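Local coordinates for galactose-binding-like protein (Bacteroides thetaiotaomicron, PDB 7M1B) that is a SusE-like protein that probably binds sugars and may have a degradative capacity toward glycans, at residues A[177-182]-A[190-195]; A[272-277]-A[370-375]; A[288-293]-A[359-364]. All coordinates share one frame; numbering follows the deposited sequence.

Contact 1: residues A[177-182]-A[190-195]; sequences DFKVRV and SEEYLT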
loop_
_atom_site.group_PDB
_atom_site.type_symbol
_atom_site.label_atom_id
_atom_site.label_comp_id
_atom_site.label_asym_id
_atom_site.label_seq_id
_atom_site.Cartn_x
_atom_site.Cartn_y
_atom_site.Cartn_z
ATOM N N ASP A 177 -24.378 -6.272 10.713
ATOM C CA ASP A 177 -24.622 -5.479 11.901
ATOM C C ASP A 177 -23.446 -5.682 12.850
ATOM O O ASP A 177 -23.048 -6.836 13.113
ATOM C CB ASP A 177 -25.941 -5.950 12.527
ATOM C CG ASP A 177 -27.121 -5.864 11.579
ATOM O OD1 ASP A 177 -27.164 -4.905 10.775
ATOM O OD2 ASP A 177 -28.010 -6.754 11.675
ATOM N N PHE A 178 -22.894 -4.551 13.310
ATOM C CA PHE A 178 -21.777 -4.543 14.238
ATOM C C PHE A 178 -22.200 -3.857 15.539
ATOM O O PHE A 178 -23.055 -2.958 15.547
ATOM C CB PHE A 178 -20.553 -3.859 13.608
ATOM C CG PHE A 178 -19.989 -4.556 12.390
ATOM C CD1 PHE A 178 -19.070 -5.595 12.538
ATOM C CD2 PHE A 178 -20.374 -4.193 11.101
ATOM C CE1 PHE A 178 -18.526 -6.247 11.441
ATOM C CE2 PHE A 178 -19.811 -4.833 10.007
ATOM C CZ PHE A 178 -18.912 -5.867 10.177
ATOM N N LYS A 179 -21.599 -4.318 16.639
ATOM C CA LYS A 179 -21.819 -3.715 17.950
ATOM C C LYS A 179 -20.454 -3.549 18.619
ATOM O O LYS A 179 -19.640 -4.499 18.545
ATOM C CB LYS A 179 -22.757 -4.633 18.748
ATOM C CG LYS A 179 -22.758 -4.489 20.262
ATOM C CD LYS A 179 -23.367 -5.698 20.954
ATOM C CE LYS A 179 -24.818 -5.954 20.593
ATOM N NZ LYS A 179 -25.574 -6.533 21.729
ATOM N N VAL A 180 -20.221 -2.353 19.221
ATOM C CA VAL A 180 -18.976 -2.030 19.902
ATOM C C VAL A 180 -19.267 -1.529 21.316
ATOM O O VAL A 180 -20.149 -0.696 21.557
ATOM C CB VAL A 180 -18.062 -1.019 19.160
ATOM C CG1 VAL A 180 -16.703 -0.933 19.911
ATOM C CG2 VAL A 180 -17.867 -1.336 17.667
ATOM N N ARG A 181 -18.514 -2.037 22.298
ATOM C CA ARG A 181 -18.570 -1.527 23.673
ATOM C C ARG A 181 -17.133 -1.305 24.133
ATOM O O ARG A 181 -16.247 -2.107 23.688
ATOM C CB ARG A 181 -19.305 -2.529 24.571
ATOM C CG ARG A 181 -20.753 -2.149 24.855
ATOM C CD ARG A 181 -21.400 -3.001 25.924
ATOM N NE ARG A 181 -21.931 -2.142 26.967
ATOM C CZ ARG A 181 -22.575 -2.567 28.046
ATOM N NH1 ARG A 181 -22.788 -3.860 28.223
ATOM N NH2 ARG A 181 -23.005 -1.699 28.945
ATOM N N VAL A 182 -16.901 -0.235 24.936
ATOM C CA VAL A 182 -15.572 0.117 25.468
ATOM C C VAL A 182 -15.678 -0.022 26.981
ATOM O O VAL A 182 -16.661 0.456 27.551
ATOM C CB VAL A 182 -15.124 1.543 25.061
ATOM C CG1 VAL A 182 -13.595 1.689 25.251
ATOM C CG2 VAL A 182 -15.428 1.802 23.556
ATOM N N SER A 190 -19.271 1.030 28.542
ATOM C CA SER A 190 -20.008 2.069 27.822
ATOM C C SER A 190 -21.355 1.518 27.357
ATOM O O SER A 190 -21.574 0.309 27.459
ATOM C CB SER A 190 -19.185 2.631 26.684
ATOM O OG SER A 190 -19.051 1.649 25.657
ATOM N N GLU A 191 -22.254 2.392 26.860
ATOM C CA GLU A 191 -23.380 1.975 26.024
ATOM C C GLU A 191 -22.812 1.381 24.735
ATOM O O GLU A 191 -21.683 1.711 24.361
ATOM C CB GLU A 191 -24.297 3.161 25.665
ATOM C CG GLU A 191 -23.529 4.416 25.207
ATOM C CD GLU A 191 -23.007 5.441 26.223
ATOM O OE1 GLU A 191 -22.126 5.093 27.078
ATOM O OE2 GLU A 191 -23.438 6.623 26.127
ATOM N N GLU A 192 -23.602 0.516 24.070
ATOM C CA GLU A 192 -23.263 -0.116 22.830
ATOM C C GLU A 192 -23.381 0.911 21.701
ATOM O O GLU A 192 -24.353 1.674 21.612
ATOM C CB GLU A 192 -24.204 -1.282 22.505
ATOM C CG GLU A 192 -24.063 -2.473 23.444
ATOM C CD GLU A 192 -25.104 -3.571 23.264
ATOM O OE1 GLU A 192 -26.202 -3.264 22.741
ATOM O OE2 GLU A 192 -24.813 -4.729 23.637
ATOM N N TYR A 193 -22.389 0.919 20.815
ATOM C CA TYR A 193 -22.531 1.581 19.523
ATOM C C TYR A 193 -22.897 0.542 18.468
ATOM O O TYR A 193 -22.203 -0.450 18.307
ATOM C CB TYR A 193 -21.231 2.319 19.196
ATOM C CG TYR A 193 -21.221 3.066 17.887
ATOM C CD1 TYR A 193 -21.671 4.381 17.803
ATOM C CD2 TYR A 193 -20.737 2.453 16.734
ATOM C CE1 TYR A 193 -21.652 5.062 16.596
ATOM C CE2 TYR A 193 -20.709 3.124 15.522
ATOM C CZ TYR A 193 -21.173 4.426 15.454
ATOM O OH TYR A 193 -21.141 5.043 14.246
ATOM N N LEU A 194 -23.994 0.777 17.749
ATOM C CA LEU A 194 -24.440 -0.123 16.680
ATOM C C LEU A 194 -24.270 0.503 15.298
ATOM O O LEU A 194 -24.604 1.661 15.081
ATOM C CB LEU A 194 -25.918 -0.466 16.896
ATOM C CG LEU A 194 -26.258 -1.099 18.242
ATOM C CD1 LEU A 194 -27.714 -1.519 18.207
ATOM C CD2 LEU A 194 -25.363 -2.311 18.545
ATOM N N THR A 195 -23.754 -0.278 14.346
ATOM C CA THR A 195 -23.719 0.224 12.978
ATOM C C THR A 195 -23.906 -0.949 12.022
ATOM O O THR A 195 -23.515 -2.084 12.346
ATOM C CB THR A 195 -22.447 1.055 12.697
ATOM O OG1 THR A 195 -22.484 1.629 11.384
ATOM C CG2 THR A 195 -21.178 0.232 12.787
#

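Contact 2: residues A[272-277]-A[370-375]; sequences TSWQRS and VMQQLW. With EDO (1,2-ethanediol), chain B.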
loop_
_atom_site.group_PDB
_atom_site.type_symbol
_atom_site.label_atom_id
_atom_site.label_comp_id
_atom_site.label_asym_id
_atom_site.label_seq_id
_atom_site.Cartn_x
_atom_site.Cartn_y
_atom_site.Cartn_z
ATOM N N THR A 272 0.336 -5.625 -6.885
ATOM C CA THR A 272 1.233 -6.678 -7.347
ATOM C C THR A 272 2.311 -6.001 -8.204
ATOM O O THR A 272 2.000 -5.100 -9.014
ATOM C CB THR A 272 0.561 -7.746 -8.219
ATOM O OG1 THR A 272 -0.562 -8.184 -7.453
ATOM C CG2 THR A 272 1.459 -8.915 -8.544
ATOM N N SER A 273 3.591 -6.387 -7.991
ATOM C CA SER A 273 4.735 -5.734 -8.651
ATOM C C SER A 273 5.512 -6.822 -9.393
ATOM O O SER A 273 5.743 -7.932 -8.867
ATOM C CB SER A 273 5.662 -5.152 -7.551
ATOM O OG SER A 273 6.751 -4.543 -8.194
ATOM N N TRP A 274 5.810 -6.567 -10.686
ATOM C CA TRP A 274 6.703 -7.437 -11.432
ATOM C C TRP A 274 7.994 -6.751 -11.816
ATOM O O TRP A 274 7.958 -5.621 -12.284
ATOM C CB TRP A 274 6.062 -7.881 -12.760
ATOM C CG TRP A 274 4.952 -8.879 -12.557
ATOM C CD1 TRP A 274 5.067 -10.225 -12.749
ATOM C CD2 TRP A 274 3.564 -8.600 -12.327
ATOM N NE1 TRP A 274 3.830 -10.824 -12.655
ATOM C CE2 TRP A 274 2.893 -9.847 -12.388
ATOM C CE3 TRP A 274 2.821 -7.443 -12.024
ATOM C CZ2 TRP A 274 1.506 -9.969 -12.145
ATOM C CZ3 TRP A 274 1.443 -7.563 -11.858
ATOM C CH2 TRP A 274 0.801 -8.806 -11.899
ATOM N N GLN A 275 9.118 -7.482 -11.604
ATOM C CA GLN A 275 10.425 -7.023 -12.037
ATOM C C GLN A 275 10.589 -7.247 -13.559
ATOM O O GLN A 275 9.985 -8.162 -14.136
ATOM C CB GLN A 275 11.537 -7.867 -11.378
ATOM C CG GLN A 275 11.627 -7.603 -9.861
ATOM C CD GLN A 275 12.574 -8.617 -9.257
ATOM O OE1 GLN A 275 13.668 -8.869 -9.771
ATOM N NE2 GLN A 275 12.148 -9.179 -8.133
ATOM N N ARG A 276 11.488 -6.445 -14.179
ATOM C CA ARG A 276 11.809 -6.685 -15.603
ATOM C C ARG A 276 12.554 -8.030 -15.625
ATOM O O ARG A 276 13.358 -8.380 -14.745
ATOM C CB ARG A 276 12.748 -5.539 -16.081
ATOM C CG ARG A 276 13.358 -5.784 -17.463
ATOM C CD ARG A 276 14.711 -6.472 -17.382
ATOM N NE ARG A 276 15.713 -5.587 -16.717
ATOM C CZ ARG A 276 16.530 -4.739 -17.392
ATOM N NH1 ARG A 276 16.532 -4.714 -18.749
ATOM N NH2 ARG A 276 17.296 -3.959 -16.689
ATOM N N SER A 277 12.313 -8.816 -16.694
ATOM C CA SER A 277 12.667 -10.225 -16.693
ATOM C C SER A 277 13.498 -10.605 -17.913
ATOM O O SER A 277 14.615 -11.097 -17.738
ATOM C CB SER A 277 11.404 -11.035 -16.585
ATOM O OG SER A 277 10.585 -10.694 -17.732
ATOM N N VAL A 370 14.340 -0.157 -12.591
ATOM C CA VAL A 370 13.768 -0.687 -13.836
ATOM C C VAL A 370 12.711 -1.682 -13.337
ATOM O O VAL A 370 13.006 -2.490 -12.447
ATOM C CB VAL A 370 14.766 -1.475 -14.702
ATOM C CG1 VAL A 370 14.059 -1.964 -15.983
ATOM C CG2 VAL A 370 15.920 -0.576 -15.140
ATOM N N MET A 371 11.474 -1.544 -13.799
ATOM C CA MET A 371 10.426 -2.520 -13.398
ATOM C C MET A 371 9.582 -2.924 -14.587
ATOM O O MET A 371 9.650 -2.299 -15.608
ATOM C CB MET A 371 9.562 -1.886 -12.318
ATOM C CG MET A 371 10.336 -1.887 -10.932
ATOM S SD MET A 371 11.090 -3.502 -10.220
ATOM C CE MET A 371 9.556 -4.199 -9.609
ATOM N N GLN A 372 8.691 -3.942 -14.404
ATOM C CA GLN A 372 7.966 -4.453 -15.588
ATOM C C GLN A 372 6.492 -4.048 -15.490
ATOM O O GLN A 372 5.850 -3.784 -16.514
ATOM C CB GLN A 372 8.009 -6.006 -15.629
ATOM C CG GLN A 372 7.392 -6.648 -16.854
ATOM C CD GLN A 372 7.526 -8.142 -16.668
ATOM O OE1 GLN A 372 6.683 -8.799 -16.010
ATOM N NE2 GLN A 372 8.543 -8.731 -17.278
ATOM N N GLN A 373 5.895 -4.094 -14.294
ATOM C CA GLN A 373 4.410 -3.972 -14.226
ATOM C C GLN A 373 3.973 -3.693 -12.793
ATOM O O GLN A 373 4.591 -4.246 -11.865
ATOM C CB GLN A 373 3.745 -5.262 -14.755
ATOM C CG GLN A 373 2.264 -5.063 -15.110
ATOM C CD GLN A 373 1.923 -4.462 -16.478
ATOM O OE1 GLN A 373 0.760 -4.171 -16.727
ATOM N NE2 GLN A 373 2.896 -3.957 -17.227
ATOM N N LEU A 374 2.863 -2.915 -12.624
ATOM C CA LEU A 374 2.287 -2.699 -11.274
ATOM C C LEU A 374 0.764 -2.735 -11.419
ATOM O O LEU A 374 0.239 -2.047 -12.335
ATOM C CB LEU A 374 2.603 -1.291 -10.782
ATOM C CG LEU A 374 4.056 -1.015 -10.472
ATOM C CD1 LEU A 374 4.213 0.466 -10.111
ATOM C CD2 LEU A 374 4.481 -1.914 -9.297
ATOM N N TRP A 375 0.123 -3.695 -10.739
ATOM C CA TRP A 375 -1.336 -3.708 -10.735
ATOM C C TRP A 375 -1.847 -3.344 -9.350
ATOM O O TRP A 375 -1.423 -3.950 -8.393
ATOM C CB TRP A 375 -1.852 -5.103 -11.112
ATOM C CG TRP A 375 -1.667 -5.485 -12.555
ATOM C CD1 TRP A 375 -1.042 -4.737 -13.517
ATOM C CD2 TRP A 375 -2.015 -6.759 -13.123
ATOM N NE1 TRP A 375 -1.040 -5.457 -14.689
ATOM C CE2 TRP A 375 -1.625 -6.703 -14.470
ATOM C CE3 TRP A 375 -2.711 -7.912 -12.656
ATOM C CZ2 TRP A 375 -1.831 -7.782 -15.350
ATOM C CZ3 TRP A 375 -2.913 -8.946 -13.555
ATOM C CH2 TRP A 375 -2.487 -8.905 -14.889
HETATM C C1 EDO B . 17.005 -2.813 -22.699
HETATM O O1 EDO B . 17.280 -4.205 -22.579
HETATM C C2 EDO B . 16.931 -2.189 -21.351
HETATM O O2 EDO B . 17.848 -2.681 -20.326
HETATM O O HOH W 1 8.375 -10.360 -14.263
HETATM O O HOH W 2 13.456 -5.223 -12.614
HETATM O O HOH W 3 10.657 -7.497 -18.963
#

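Contact 3: residues A[288-293]-A[359-364]; sequences AIKEWE and ILSTHD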
loop_
_atom_site.group_PDB
_atom_site.type_symbol
_atom_site.label_atom_id
_atom_site.label_comp_id
_atom_site.label_asym_id
_atom_site.label_seq_id
_atom_site.Cartn_x
_atom_site.Cartn_y
_atom_site.Cartn_z
ATOM N N ALA A 288 16.079 -3.904 -10.494
ATOM C CA ALA A 288 15.048 -4.464 -9.668
ATOM C C ALA A 288 15.094 -3.815 -8.264
ATOM O O ALA A 288 16.132 -3.846 -7.568
ATOM C CB ALA A 288 15.275 -5.957 -9.559
ATOM N N ILE A 289 13.957 -3.226 -7.835
ATOM C CA ILE A 289 13.913 -2.592 -6.515
ATOM C C ILE A 289 13.803 -3.579 -5.367
ATOM O O ILE A 289 13.171 -4.639 -5.462
ATOM C CB ILE A 289 12.761 -1.550 -6.536
ATOM C CG1 ILE A 289 11.388 -2.242 -6.688
ATOM C CG2 ILE A 289 13.083 -0.493 -7.604
ATOM C CD1 ILE A 289 10.174 -1.228 -6.605
ATOM N N LYS A 290 14.354 -3.186 -4.215
ATOM C CA LYS A 290 14.430 -4.096 -3.058
ATOM C C LYS A 290 13.525 -3.597 -1.934
ATOM O O LYS A 290 12.531 -4.280 -1.649
ATOM C CB LYS A 290 15.870 -4.331 -2.614
ATOM C CG LYS A 290 16.025 -5.150 -1.293
ATOM C CD LYS A 290 17.490 -5.426 -0.981
ATOM C CE LYS A 290 17.685 -6.047 0.415
ATOM N NZ LYS A 290 19.088 -6.013 0.841
ATOM N N GLU A 291 13.823 -2.449 -1.327
ATOM C CA GLU A 291 12.913 -1.848 -0.370
ATOM C C GLU A 291 12.428 -0.498 -0.869
ATOM O O GLU A 291 13.170 0.307 -1.438
ATOM C CB GLU A 291 13.582 -1.656 0.990
ATOM C CG GLU A 291 13.836 -2.980 1.684
ATOM C CD GLU A 291 14.255 -2.750 3.142
ATOM O OE1 GLU A 291 13.464 -2.136 3.930
ATOM O OE2 GLU A 291 15.348 -3.179 3.514
ATOM N N TRP A 292 11.157 -0.221 -0.593
ATOM C CA TRP A 292 10.608 1.080 -0.941
ATOM C C TRP A 292 9.383 1.353 -0.057
ATOM O O TRP A 292 8.856 0.469 0.640
ATOM C CB TRP A 292 10.218 1.079 -2.442
ATOM C CG TRP A 292 9.038 0.206 -2.831
ATOM C CD1 TRP A 292 7.723 0.584 -3.032
ATOM C CD2 TRP A 292 9.123 -1.191 -3.206
ATOM N NE1 TRP A 292 6.987 -0.523 -3.389
ATOM C CE2 TRP A 292 7.810 -1.623 -3.559
ATOM C CE3 TRP A 292 10.167 -2.137 -3.236
ATOM C CZ2 TRP A 292 7.527 -2.940 -3.957
ATOM C CZ3 TRP A 292 9.883 -3.445 -3.612
ATOM C CH2 TRP A 292 8.578 -3.838 -4.006
ATOM N N GLU A 293 8.897 2.582 -0.152
ATOM C CA GLU A 293 7.641 2.988 0.400
ATOM C C GLU A 293 6.709 3.425 -0.714
ATOM O O GLU A 293 7.153 4.004 -1.687
ATOM C CB GLU A 293 7.790 4.129 1.384
ATOM C CG GLU A 293 8.788 3.755 2.503
ATOM C CD GLU A 293 9.207 4.928 3.359
ATOM O OE1 GLU A 293 9.010 6.123 2.917
ATOM O OE2 GLU A 293 9.870 4.646 4.400
ATOM N N ILE A 359 11.966 4.896 -3.550
ATOM C CA ILE A 359 12.820 3.717 -3.615
ATOM C C ILE A 359 13.959 3.937 -2.614
ATOM O O ILE A 359 14.715 4.911 -2.767
ATOM C CB ILE A 359 13.353 3.482 -5.045
ATOM C CG1 ILE A 359 12.246 3.450 -6.116
ATOM C CG2 ILE A 359 14.227 2.207 -5.064
ATOM C CD1 ILE A 359 11.212 2.403 -5.829
ATOM N N LEU A 360 14.128 2.998 -1.681
ATOM C CA LEU A 360 15.186 3.087 -0.673
ATOM C C LEU A 360 16.434 2.315 -1.131
ATOM O O LEU A 360 17.582 2.724 -0.876
ATOM C CB LEU A 360 14.639 2.512 0.641
ATOM C CG LEU A 360 13.309 3.080 1.178
ATOM C CD1 LEU A 360 12.968 2.452 2.522
ATOM C CD2 LEU A 360 13.365 4.575 1.329
ATOM N N SER A 361 16.220 1.182 -1.824
ATOM C CA SER A 361 17.325 0.267 -2.151
ATOM C C SER A 361 16.986 -0.526 -3.428
ATOM O O SER A 361 15.778 -0.782 -3.628
ATOM C CB SER A 361 17.695 -0.605 -0.916
ATOM O OG SER A 361 16.601 -1.498 -0.649
ATOM N N THR A 362 18.031 -1.121 -4.034
ATOM C CA THR A 362 17.842 -2.057 -5.136
ATOM C C THR A 362 18.519 -3.387 -4.803
ATOM O O THR A 362 19.362 -3.427 -3.875
ATOM C CB THR A 362 18.418 -1.490 -6.432
ATOM O OG1 THR A 362 19.791 -1.179 -6.128
ATOM C CG2 THR A 362 17.690 -0.236 -6.897
ATOM N N HIS A 363 18.099 -4.479 -5.453
ATOM C CA HIS A 363 18.636 -5.797 -5.159
ATOM C C HIS A 363 20.156 -5.864 -5.390
ATOM O O HIS A 363 20.882 -6.441 -4.565
ATOM C CB HIS A 363 17.934 -6.883 -5.977
ATOM C CG HIS A 363 16.621 -7.271 -5.358
ATOM N ND1 HIS A 363 16.553 -7.868 -4.102
ATOM C CD2 HIS A 363 15.344 -7.023 -5.740
ATOM C CE1 HIS A 363 15.271 -8.139 -3.826
ATOM N NE2 HIS A 363 14.508 -7.656 -4.843
ATOM N N ASP A 364 20.653 -5.212 -6.455
ATOM C CA ASP A 364 22.120 -5.243 -6.721
ATOM C C ASP A 364 22.844 -4.037 -6.128
ATOM O O ASP A 364 24.089 -3.968 -6.264
ATOM C CB ASP A 364 22.413 -5.467 -8.223
ATOM C CG ASP A 364 22.066 -4.272 -9.111
ATOM O OD1 ASP A 364 21.623 -3.214 -8.603
ATOM O OD2 ASP A 364 22.161 -4.456 -10.377
HETATM O O HOH W 4 18.728 -4.441 -8.605
HETATM O O HOH W 5 20.614 -7.200 -1.686
HETATM O O HOH W 6 17.323 -2.822 1.547
#

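Contact 1: residues A[177-182]-A[190-195]
Lys-179 sends CG anti to the backbone N (chi1 159°), and its side chain meets that of Glu-192 on the facing chain obliquely. The lysine chain bends at its far end, and NZ comes to Glu-192 OE2 at 2.7 Å from above the carboxylate plane, making a salt bridge. Leu-194 lies side by side with Lys-179, pointing the same way; its CD2 is tight against Lys-179 CB, 3.5 Å away. The contact belongs to the antiparallel beta hairpin of strands 176-183 and 193-197, at one border of a four-stranded sheet, with Glu-192 just ahead of the second range. Phe-178/Thr-195 and Val-180/Tyr-193 are hydrogen-bonded pairs, with Lys-179/Leu-194 the non-hydrogen-bonded pair between them.

Nearer the turn, Ser-190 takes over with both backbone and side chain. Its OG sits in the crowded position between N and carbonyl carbon, from where it accepts an almost straight bond from Val-182 N (2.9 Å, 174°) and donates to Glu-191 O. Arg-181 grips Ser-190 O side-on, with NE at a strikingly short 2.5 Å, a length to treat with caution, and NH2 at 2.9 Å; the carbonyl oxygen lies in the guanidinium plane. An alanine at Arg-181 would probably leave Ser-190 O without these two donors and Glu-192 CG without its aliphatic neighbour, 3.6 Å away at Arg-181 CG. Val-180 and Tyr-193 both touch Ile-117. Ser-190 packs against helix 109-115 through Tyr-110 and Ile-114.

Contact 2: residues A[272-277]-A[370-375]
A classic beta bulge breaks the pairing: Gln-372 and Gln-373 both face Trp-274, and Trp-274 O accepts from both of their backbone nitrogens, at 2.8 Å from Gln-372 N and 3.3 Å from Gln-373 N, arriving from the same face of its plane. From Trp-274/Gln-373 to Thr-272/Trp-375, both hydrogen-bonded pairs, the strands run as regular antiparallel neighbours. On that face the two tryptophans meet edge-to-face. The six-membered ring of Trp-274 turns its edge to the face of the five-membered ring of Trp-375, planes 64° apart, and Trp-274 CH2 stands 3.7 Å from Trp-375 CD2. Gln-373 fixes the receiving indole: its OE1 takes Trp-375 NE1 on a lone pair at 3.0 Å and also accepts from Gly-234 N. Met-371, bent at chi2 and chi3, brings CE to 3.2 Å from Ser-273 OG. Where direct pairing gives out, water joins Arg-276 N to Val-370 O, and Val-370 CG1 lies over one guanidinium face of Arg-276, toward its rim, while NH2 bonds to Ala-286 O. In this galactose-binding-like domain, strand 370-380 bonds to strand 256-274 and, through Met-371, to Ala-244 of strand 244-245, while Ser-273 bonds onward to Glu-341 of strand 341-344.

Contact 3: residues A[288-293]-A[359-364]
Over the centre of one face of the His-363 ring lies Lys-290 CB, 3.9 Å from the centroid and 8° off the normal, a CH-pi contact; the lysine chain then runs on extended, the two side chains oblique to each other. His-363 CD2 comes within 3.2 Å of Ile-289 O, the ring meets Tyr-284 edge-to-face, and NE2 is bonded to Ser-318 OG. The second flat group, the Trp-292 indole, carries Ile-289 CD1 above one face toward the rim, with Phe-357 and Phe-343 as further aromatic neighbours. Ile-359 CD1 ties this cluster across the strands, 3.8 Å from Trp-292 CB and 3.9 Å from Ile-289 CD1.

Lys-290 and Glu-291 both face Ser-361, a classic beta bulge. Lys-290 N bonds to Ser-361 O at 2.9 Å. Ser-361 OG, placed between N and carbonyl carbon by chi1 of 68°, takes Glu-291 N at 3.0 Å. In return Glu-291 O receives both Leu-360 N and Ser-361 N. The chain turns a corner at Glu-291, and strand 292-297 then pairs with strand 352-362.

Chemically the contact is divided: an apolar cluster of Ile-289, Ile-359 and Trp-292, all buried, and a polar part where waters link Glu-291 OE2 to Ser-361 OG and Lys-290 NZ to His-363 O, so the carboxylate and the ammonium group are each tied to the facing segment through a water.

Overall arrangement
Following the modelled chain from its N terminus, contact 1 comes first, with only seven residues between its segments, and closes the hairpin of strands 176-183 and 193-197. The chain then crosses into the galactose-binding-like region, where contact 2 closes a loop, with 92 residues between its segments 272-277 and 370-375. Contact 3 is nested inside that loop, with 65 residues between its own segments. Contacts 2 and 3 both reach one sheet, in which strands 256-274 and 352-362 are neighbours; their centres are about 12 Å apart, and they touch where Gln-275 and Met-371 pack on Ala-288 and Ile-289. Contact 1 stands apart on the opposite side of the chain's centre, about 44 Å from contact 2 between centres.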